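PDB 5DKV: ABC transporter substrate binding protein (Ribose) from Agrobacterium vitis, which binds alpha-D-tagatopyranose in its crystal structure and probably serves as the sugar-binding component of an ABC transporter. Local coordinates for residues Ile157-Lys162 with Pro190-Leu195. Residues are numbered along the deposited sequence; the frame is centred on the assembly and turned at random.
Sequences IGDKGK and PGITVL
Gly-191 meets 157-162 directly through its O and by way of a water through its N. Gly-191 N gives a hydrogen bond to the water, and that water donates to Asp-159 O, bridging the two loops just before the strands pair. Gly-191 O accepts a nearly straight hydrogen bond (169°) from Gly-161 N at 3.0 Å. Ile-192 follows, and its side chain lies against the residues that follow helix 142-156. Ile-192 CG1 stands beside the backbone N (chi1 -67°) and rests on Asp-159 C at 3.8 Å. The extended branch then brings Ile-192 CD1 to Ile-157 CD1, 3.8 Å away. Ile-192 CD1 also comes within 3.9 Å of Asp-159 OD1, a carboxylate oxygen hydrogen-bonded to His-189. Thr-193 N donates a hydrogen bond to Gly-161 O at 3.0 Å, so Gly-161 is bonded through both N and O. On the same sheet face as Thr-193, the extended Lys-162 chain carries NZ to a salt bridge with Asp-220 and a hydrogen bond with Asn-218. Leu-195 CD1 reaches Lys-162 CB at 4.1 Å. The register is that of parallel strands, 161-167 beside the outermost strand 192-199, joined through helix 173-186. This is a beta-alpha-beta crossover at the sheet edge of one lobe of a periplasmic binding protein.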
loop_
_atom_site.group_PDB
_atom_site.type_symbol
_atom_site.label_atom_id
_atom_site.label_comp_id
_atom_site.label_asym_id
_atom_site.label_seq_id
_atom_site.Cartn_x
_atom_site.Cartn_y
_atom_site.Cartn_z
ATOM N N ILE A 157 19.745 -13.009 4.284
ATOM C CA ILE A 157 20.057 -13.954 5.365
ATOM C C ILE A 157 20.846 -15.170 4.865
ATOM O O ILE A 157 21.083 -16.115 5.615
ATOM C CB ILE A 157 18.776 -14.429 6.104
ATOM C CG1 ILE A 157 17.888 -15.310 5.209
ATOM C CG2 ILE A 157 18.029 -13.215 6.668
ATOM C CD1 ILE A 157 16.620 -15.820 5.912
ATOM N N GLY A 158 21.281 -15.139 3.609
ATOM C CA GLY A 158 22.106 -16.220 3.082
ATOM C C GLY A 158 21.319 -17.503 2.903
ATOM O O GLY A 158 21.855 -18.605 3.000
ATOM N N ASP A 159 20.023 -17.342 2.669
ATOM C CA ASP A 159 19.143 -18.428 2.276
ATOM C C ASP A 159 18.945 -19.492 3.353
ATOM O O ASP A 159 18.583 -20.621 3.060
ATOM C CB ASP A 159 19.652 -19.071 0.974
ATOM C CG ASP A 159 18.517 -19.631 0.123
ATOM O OD1 ASP A 159 17.357 -19.291 0.413
ATOM O OD2 ASP A 159 18.772 -20.401 -0.828
ATOM N N LYS A 160 19.105 -19.101 4.611
ATOM C CA LYS A 160 18.755 -19.982 5.730
ATOM C C LYS A 160 18.433 -19.170 6.972
ATOM O O LYS A 160 18.908 -18.039 7.137
ATOM C CB LYS A 160 19.887 -20.962 6.038
ATOM C CG LYS A 160 21.193 -20.282 6.371
ATOM C CD LYS A 160 22.314 -21.293 6.600
ATOM C CE LYS A 160 23.595 -20.596 7.039
ATOM N NZ LYS A 160 24.632 -21.553 7.534
ATOM N N GLY A 161 17.625 -19.763 7.846
ATOM C CA GLY A 161 17.390 -19.203 9.160
ATOM C C GLY A 161 15.944 -18.822 9.395
ATOM O O GLY A 161 15.102 -18.939 8.487
ATOM N N LYS A 162 15.668 -18.345 10.608
ATOM C CA LYS A 162 14.313 -18.020 11.035
ATOM C C LYS A 162 13.915 -16.596 10.650
ATOM O O LYS A 162 14.647 -15.648 10.914
ATOM C CB LYS A 162 14.157 -18.147 12.555
ATOM C CG LYS A 162 14.302 -19.563 13.181
ATOM C CD LYS A 162 14.569 -19.374 14.715
ATOM C CE LYS A 162 14.495 -20.619 15.625
ATOM N NZ LYS A 162 14.605 -20.227 17.123
ATOM N N PRO A 190 14.106 -24.322 1.490
ATOM C CA PRO A 190 13.966 -25.285 2.592
ATOM C C PRO A 190 14.770 -24.960 3.855
ATOM O O PRO A 190 14.431 -25.473 4.931
ATOM C CB PRO A 190 14.451 -26.598 1.968
ATOM C CG PRO A 190 15.328 -26.186 0.836
ATOM C CD PRO A 190 14.694 -24.945 0.290
ATOM N N GLY A 191 15.807 -24.139 3.738
ATOM C CA GLY A 191 16.627 -23.792 4.890
ATOM C C GLY A 191 16.028 -22.667 5.720
ATOM O O GLY A 191 16.517 -22.349 6.798
ATOM N N ILE A 192 14.954 -22.064 5.213
ATOM C CA ILE A 192 14.320 -20.937 5.900
ATOM C C ILE A 192 13.074 -21.386 6.648
ATOM O O ILE A 192 12.239 -22.121 6.125
ATOM C CB ILE A 192 13.979 -19.813 4.887
ATOM C CG1 ILE A 192 15.279 -19.210 4.352
ATOM C CG2 ILE A 192 13.121 -18.707 5.539
ATOM C CD1 ILE A 192 15.092 -18.096 3.315
ATOM N N THR A 193 12.974 -20.939 7.888
ATOM C CA THR A 193 11.820 -21.201 8.730
ATOM C C THR A 193 10.998 -19.932 8.855
ATOM O O THR A 193 11.523 -18.897 9.263
ATOM C CB THR A 193 12.246 -21.666 10.136
ATOM O OG1 THR A 193 13.055 -22.846 10.037
ATOM C CG2 THR A 193 11.029 -21.965 11.019
ATOM N N VAL A 194 9.719 -20.007 8.506
ATOM C CA VAL A 194 8.839 -18.861 8.664
ATOM C C VAL A 194 8.053 -19.019 9.952
ATOM O O VAL A 194 7.185 -19.893 10.073
ATOM C CB VAL A 194 7.879 -18.703 7.465
ATOM C CG1 VAL A 194 7.010 -17.472 7.625
ATOM C CG2 VAL A 194 8.670 -18.591 6.170
ATOM N N LEU A 195 8.367 -18.160 10.919
ATOM C CA LEU A 195 7.682 -18.156 12.202
ATOM C C LEU A 195 6.309 -17.479 12.051
ATOM O O LEU A 195 5.996 -16.918 10.998
ATOM C CB LEU A 195 8.520 -17.435 13.256
ATOM C CG LEU A 195 9.955 -17.946 13.461
ATOM C CD1 LEU A 195 10.686 -17.085 14.499
ATOM C CD2 LEU A 195 9.972 -19.385 13.888
HETATM O O HOH W 1 16.898 -22.437 1.730
#